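Local coordinates for protein glucoamylase (Thermoanaerobacterium thermosaccharolyticum, PDB 1LF6) that hydrolyses terminal alpha-1,4-linked glucose units from the non-reducing ends of starch-like chains, probably releasing beta-D-glucose, at residues A[98-110]-A[117-129]. Numbering follows the deposited sequence.
Sequences EKFTDKSLGYKLV and RYRITKDIFTDVK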
loop_
_atom_site.group_PDB
_atom_site.type_symbol
_atom_site.label_atom_id
_atom_site.label_comp_id
_atom_site.label_asym_id
_atom_site.label_seq_id
_atom_site.Cartn_x
_atom_site.Cartn_y
_atom_site.Cartn_z
ATOM N N GLU A 98 18.123 1.895 -4.668
ATOM C CA GLU A 98 18.764 1.642 -3.384
ATOM C C GLU A 98 18.412 2.825 -2.496
ATOM O O GLU A 98 18.252 3.940 -2.993
ATOM C CB GLU A 98 20.288 1.528 -3.535
ATOM C CG GLU A 98 21.000 2.840 -3.829
ATOM C CD GLU A 98 22.511 2.751 -3.655
ATOM O OE1 GLU A 98 23.193 3.783 -3.843
ATOM O OE2 GLU A 98 23.024 1.656 -3.332
ATOM N N LYS A 99 18.265 2.593 -1.194
ATOM C CA LYS A 99 17.933 3.685 -0.277
ATOM C C LYS A 99 19.205 4.384 0.192
ATOM O O LYS A 99 20.290 3.810 0.120
ATOM C CB LYS A 99 17.156 3.156 0.940
ATOM C CG LYS A 99 15.890 2.369 0.585
ATOM C CD LYS A 99 14.877 2.340 1.724
ATOM C CE LYS A 99 15.432 1.718 2.999
ATOM N NZ LYS A 99 15.874 0.306 2.797
ATOM N N PHE A 100 19.066 5.621 0.663
ATOM C CA PHE A 100 20.210 6.388 1.156
ATOM C C PHE A 100 20.887 5.561 2.247
ATOM O O PHE A 100 22.106 5.411 2.263
ATOM C CB PHE A 100 19.743 7.736 1.722
ATOM C CG PHE A 100 19.185 8.679 0.682
ATOM C CD1 PHE A 100 18.403 9.763 1.062
ATOM C CD2 PHE A 100 19.448 8.487 -0.676
ATOM C CE1 PHE A 100 17.887 10.640 0.116
ATOM C CE2 PHE A 100 18.935 9.362 -1.630
ATOM C CZ PHE A 100 18.153 10.440 -1.231
ATOM N N THR A 101 20.079 5.029 3.160
ATOM C CA THR A 101 20.563 4.183 4.247
ATOM C C THR A 101 19.463 3.172 4.562
ATOM O O THR A 101 18.348 3.276 4.045
ATOM C CB THR A 101 20.847 4.979 5.538
ATOM O OG1 THR A 101 19.611 5.441 6.095
ATOM C CG2 THR A 101 21.754 6.171 5.253
ATOM N N ASP A 102 19.782 2.198 5.408
ATOM C CA ASP A 102 18.824 1.175 5.808
ATOM C C ASP A 102 17.797 1.703 6.807
ATOM O O ASP A 102 16.870 0.989 7.195
ATOM C CB ASP A 102 19.552 -0.018 6.431
ATOM C CG ASP A 102 20.092 -0.977 5.394
ATOM O OD1 ASP A 102 20.708 -1.994 5.789
ATOM O OD2 ASP A 102 19.897 -0.723 4.185
ATOM N N LYS A 103 17.955 2.952 7.226
ATOM C CA LYS A 103 17.025 3.526 8.191
ATOM C C LYS A 103 16.439 4.852 7.722
ATOM O O LYS A 103 16.204 5.756 8.523
ATOM C CB LYS A 103 17.714 3.692 9.553
ATOM C CG LYS A 103 18.141 2.359 10.180
ATOM C CD LYS A 103 18.896 2.533 11.493
ATOM C CE LYS A 103 19.258 1.184 12.113
ATOM N NZ LYS A 103 20.046 1.326 13.382
ATOM N N SER A 104 16.213 4.959 6.415
ATOM C CA SER A 104 15.629 6.159 5.820
ATOM C C SER A 104 14.928 5.829 4.501
ATOM O O SER A 104 15.416 5.022 3.705
ATOM C CB SER A 104 16.703 7.239 5.589
ATOM O OG SER A 104 17.756 6.782 4.757
ATOM N N LEU A 105 13.773 6.449 4.281
ATOM C CA LEU A 105 13.018 6.217 3.055
ATOM C C LEU A 105 13.404 7.225 1.976
ATOM O O LEU A 105 12.549 7.856 1.351
ATOM C CB LEU A 105 11.510 6.269 3.331
ATOM C CG LEU A 105 10.938 5.101 4.146
ATOM C CD1 LEU A 105 9.428 5.239 4.263
ATOM C CD2 LEU A 105 11.286 3.786 3.470
ATOM N N GLY A 106 14.712 7.377 1.790
ATOM C CA GLY A 106 15.240 8.271 0.778
ATOM C C GLY A 106 15.784 7.341 -0.286
ATOM O O GLY A 106 16.347 6.300 0.041
ATOM N N TYR A 107 15.638 7.700 -1.554
ATOM C CA TYR A 107 16.096 6.811 -2.612
ATOM C C TYR A 107 17.031 7.387 -3.663
ATOM O O TYR A 107 16.994 8.576 -3.993
ATOM C CB TYR A 107 14.890 6.216 -3.344
ATOM C CG TYR A 107 13.926 5.464 -2.458
ATOM C CD1 TYR A 107 13.967 4.074 -2.370
ATOM C CD2 TYR A 107 12.955 6.143 -1.727
ATOM C CE1 TYR A 107 13.057 3.379 -1.578
ATOM C CE2 TYR A 107 12.044 5.461 -0.931
ATOM C CZ TYR A 107 12.100 4.079 -0.862
ATOM O OH TYR A 107 11.197 3.406 -0.069
ATOM N N LYS A 108 17.852 6.490 -4.196
ATOM C CA LYS A 108 18.793 6.799 -5.253
ATOM C C LYS A 108 18.425 5.875 -6.405
ATOM O O LYS A 108 18.277 4.664 -6.221
ATOM C CB LYS A 108 20.230 6.513 -4.813
ATOM C CG LYS A 108 21.258 6.730 -5.919
ATOM C CD LYS A 108 22.662 6.363 -5.451
ATOM C CE LYS A 108 23.674 6.562 -6.557
ATOM N NZ LYS A 108 25.038 6.139 -6.132
ATOM N N LEU A 109 18.257 6.450 -7.585
ATOM C CA LEU A 109 17.914 5.663 -8.765
ATOM C C LEU A 109 18.983 5.843 -9.830
ATOM O O LEU A 109 19.440 6.956 -10.087
ATOM C CB LEU A 109 16.562 6.110 -9.328
ATOM C CG LEU A 109 15.298 5.768 -8.533
ATOM C CD1 LEU A 109 14.113 6.551 -9.089
ATOM C CD2 LEU A 109 15.044 4.277 -8.606
ATOM N N VAL A 110 19.391 4.740 -10.437
ATOM C CA VAL A 110 20.379 4.788 -11.498
ATOM C C VAL A 110 19.732 4.139 -12.704
ATOM O O VAL A 110 19.509 2.929 -12.720
ATOM C CB VAL A 110 21.664 4.012 -11.130
ATOM C CG1 VAL A 110 22.651 4.057 -12.292
ATOM C CG2 VAL A 110 22.295 4.618 -9.892
ATOM N N ARG A 117 23.760 4.494 -24.112
ATOM C CA ARG A 117 24.162 5.803 -24.603
ATOM C C ARG A 117 24.198 6.831 -23.480
ATOM O O ARG A 117 25.029 7.739 -23.487
ATOM C CB ARG A 117 23.205 6.262 -25.708
ATOM C CG ARG A 117 23.175 5.318 -26.904
ATOM C CD ARG A 117 22.044 5.636 -27.867
ATOM N NE ARG A 117 20.750 5.676 -27.187
ATOM C CZ ARG A 117 19.575 5.558 -27.798
ATOM N NH1 ARG A 117 19.519 5.384 -29.112
ATOM N NH2 ARG A 117 18.455 5.623 -27.094
ATOM N N TYR A 118 23.303 6.682 -22.509
ATOM C CA TYR A 118 23.248 7.616 -21.393
ATOM C C TYR A 118 22.978 6.929 -20.057
ATOM O O TYR A 118 22.733 5.723 -19.992
ATOM C CB TYR A 118 22.161 8.668 -21.632
ATOM C CG TYR A 118 20.765 8.091 -21.661
ATOM C CD1 TYR A 118 20.207 7.615 -22.849
ATOM C CD2 TYR A 118 20.017 7.973 -20.489
ATOM C CE1 TYR A 118 18.936 7.036 -22.867
ATOM C CE2 TYR A 118 18.749 7.394 -20.495
ATOM C CZ TYR A 118 18.216 6.927 -21.686
ATOM O OH TYR A 118 16.973 6.338 -21.691
ATOM N N ARG A 119 23.019 7.725 -18.995
ATOM C CA ARG A 119 22.768 7.247 -17.643
ATOM C C ARG A 119 22.256 8.419 -16.824
ATOM O O ARG A 119 22.835 9.504 -16.850
ATOM C CB ARG A 119 24.054 6.710 -17.012
ATOM C CG ARG A 119 23.876 6.186 -15.592
ATOM C CD ARG A 119 25.211 6.093 -14.883
ATOM N NE ARG A 119 26.096 5.127 -15.520
ATOM C CZ ARG A 119 27.422 5.157 -15.430
ATOM N NH1 ARG A 119 28.148 4.233 -16.040
ATOM N NH2 ARG A 119 28.019 6.121 -14.740
ATOM N N ILE A 120 21.160 8.206 -16.109
ATOM C CA ILE A 120 20.593 9.257 -15.277
ATOM C C ILE A 120 20.551 8.773 -13.833
ATOM O O ILE A 120 20.046 7.686 -13.548
ATOM C CB ILE A 120 19.160 9.628 -15.731
ATOM C CG1 ILE A 120 19.182 10.127 -17.179
ATOM C CG2 ILE A 120 18.587 10.703 -14.819
ATOM C CD1 ILE A 120 17.819 10.539 -17.717
ATOM N N THR A 121 21.095 9.575 -12.926
ATOM C CA THR A 121 21.111 9.213 -11.514
ATOM C C THR A 121 20.249 10.199 -10.735
ATOM O O THR A 121 20.352 11.410 -10.928
ATOM C CB THR A 121 22.549 9.229 -10.961
ATOM O OG1 THR A 121 23.350 8.310 -11.713
ATOM C CG2 THR A 121 22.566 8.827 -9.489
ATOM N N LYS A 122 19.395 9.677 -9.858
ATOM C CA LYS A 122 18.504 10.533 -9.084
ATOM C C LYS A 122 18.588 10.341 -7.572
ATOM O O LYS A 122 18.922 9.268 -7.080
ATOM C CB LYS A 122 17.053 10.307 -9.525
ATOM C CG LYS A 122 16.817 10.382 -11.028
ATOM C CD LYS A 122 15.392 9.951 -11.375
ATOM C CE LYS A 122 15.114 10.071 -12.865
ATOM N NZ LYS A 122 13.733 9.618 -13.213
ATOM N N ASP A 123 18.270 11.409 -6.852
ATOM C CA ASP A 123 18.246 11.422 -5.395
ATOM C C ASP A 123 16.878 12.002 -5.099
ATOM O O ASP A 123 16.613 13.160 -5.431
ATOM C CB ASP A 123 19.339 12.344 -4.846
ATOM C CG ASP A 123 20.698 11.681 -4.808
ATOM O OD1 ASP A 123 20.933 10.785 -5.643
ATOM O OD2 ASP A 123 21.537 12.058 -3.949
ATOM N N ILE A 124 16.011 11.201 -4.488
ATOM C CA ILE A 124 14.650 11.640 -4.206
ATOM C C ILE A 124 14.233 11.546 -2.744
ATOM O O ILE A 124 14.467 10.537 -2.082
ATOM C CB ILE A 124 13.651 10.829 -5.063
ATOM C CG1 ILE A 124 14.033 10.961 -6.543
ATOM C CG2 ILE A 124 12.222 11.318 -4.824
ATOM C CD1 ILE A 124 13.291 10.009 -7.459
ATOM N N PHE A 125 13.594 12.609 -2.261
ATOM C CA PHE A 125 13.108 12.695 -0.888
ATOM C C PHE A 125 12.294 13.976 -0.767
ATOM O O PHE A 125 12.116 14.692 -1.748
ATOM C CB PHE A 125 14.281 12.709 0.098
ATOM C CG PHE A 125 15.206 13.880 -0.073
ATOM C CD1 PHE A 125 15.019 15.047 0.666
ATOM C CD2 PHE A 125 16.255 13.827 -0.986
ATOM C CE1 PHE A 125 15.865 16.142 0.495
ATOM C CE2 PHE A 125 17.103 14.914 -1.163
ATOM C CZ PHE A 125 16.909 16.075 -0.422
ATOM N N THR A 126 11.794 14.270 0.425
ATOM C CA THR A 126 10.999 15.477 0.606
ATOM C C THR A 126 11.614 16.453 1.603
ATOM O O THR A 126 12.549 16.115 2.326
ATOM C CB THR A 126 9.574 15.135 1.070
ATOM O OG1 THR A 126 9.632 14.388 2.290
ATOM C CG2 THR A 126 8.852 14.315 0.006
ATOM N N ASP A 127 11.073 17.666 1.621
ATOM C CA ASP A 127 11.523 18.721 2.514
ATOM C C ASP A 127 10.808 18.515 3.844
ATOM O O ASP A 127 9.586 18.634 3.924
ATOM C CB ASP A 127 11.167 20.086 1.906
ATOM C CG ASP A 127 11.741 21.262 2.695
ATOM O OD1 ASP A 127 11.924 22.337 2.089
ATOM O OD2 ASP A 127 11.994 21.118 3.907
ATOM N N VAL A 128 11.568 18.191 4.886
ATOM C CA VAL A 128 10.987 17.944 6.201
ATOM C C VAL A 128 10.208 19.130 6.773
ATOM O O VAL A 128 9.309 18.949 7.596
ATOM C CB VAL A 128 12.074 17.535 7.224
ATOM C CG1 VAL A 128 12.752 16.242 6.776
ATOM C CG2 VAL A 128 13.105 18.654 7.369
ATOM N N LYS A 129 10.536 20.337 6.324
ATOM C CA LYS A 129 9.876 21.540 6.829
ATOM C C LYS A 129 8.679 22.050 6.045
ATOM O O LYS A 129 7.830 22.747 6.603
ATOM C CB LYS A 129 10.885 22.683 6.951
ATOM C CG LYS A 129 11.776 22.612 8.173
ATOM C CD LYS A 129 12.611 23.873 8.283
ATOM C CE LYS A 129 13.246 23.996 9.654
ATOM N NZ LYS A 129 13.929 25.312 9.815
#
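Tyr107 and Ile124 form one hydrogen-bonded pair, and Leu109 and Lys122 the next, in the antiparallel beta hairpin of strands 107-113 and 118-126, part of the N-terminal beta-sandwich domain of this family 15 glucoamylase. The N-to-C directions of 107-110 and 118-126 differ by 171°, and each of the two pairs exchanges both N-H...O bonds, the shortest being Lys122 N to Leu109 O at 2.7 Å. Side chains alternate between the two faces: Tyr107, Leu109, Lys122 and Ile124 on one, Lys108, Val110, Thr121 and Asp123 on the other. On the face of Leu109 and Ile124, the methyl carbons Leu109 CD1 and Ile124 CD1 meet at 3.9 Å, the two chains crossing obliquely; the ammonium of Lys122 leads away to a salt bridge with Glu89. On the other face, Lys108 has CG anti to the backbone N (chi1 176°) and stays extended, which lays its chain alongside Asp123 and brings CE to 3.9 Å from Thr121 CG2. Lys108 NZ and Asp123 OD1 remain 6.2 Å apart, so their charged atoms do not touch; Asp123 OD2 pairs with Lys273 of helix 269-284. Farther along, Val110 CG1 rests beside Arg119 CG at 4.1 Å, while the guanidinium of Arg119 pairs with Glu140 on strand 132-141.

Near Gly106 the Phe100 ring folds back over the backbone, and a CB on Gly106 would collide with it. Phe100 and Phe125 cross at about a right angle, with Phe125 CD2 in the plane of the Phe100 ring at its edge, 3.7 Å from Phe100 CE1. At Phe100, an alanine would remove the ring and is likely to uncover the Gly106 backbone on that side and leave Phe125 CD2 without this aromatic neighbour. Gly106 C sits 3.6 Å above the plane of the Phe100 ring, over its centre.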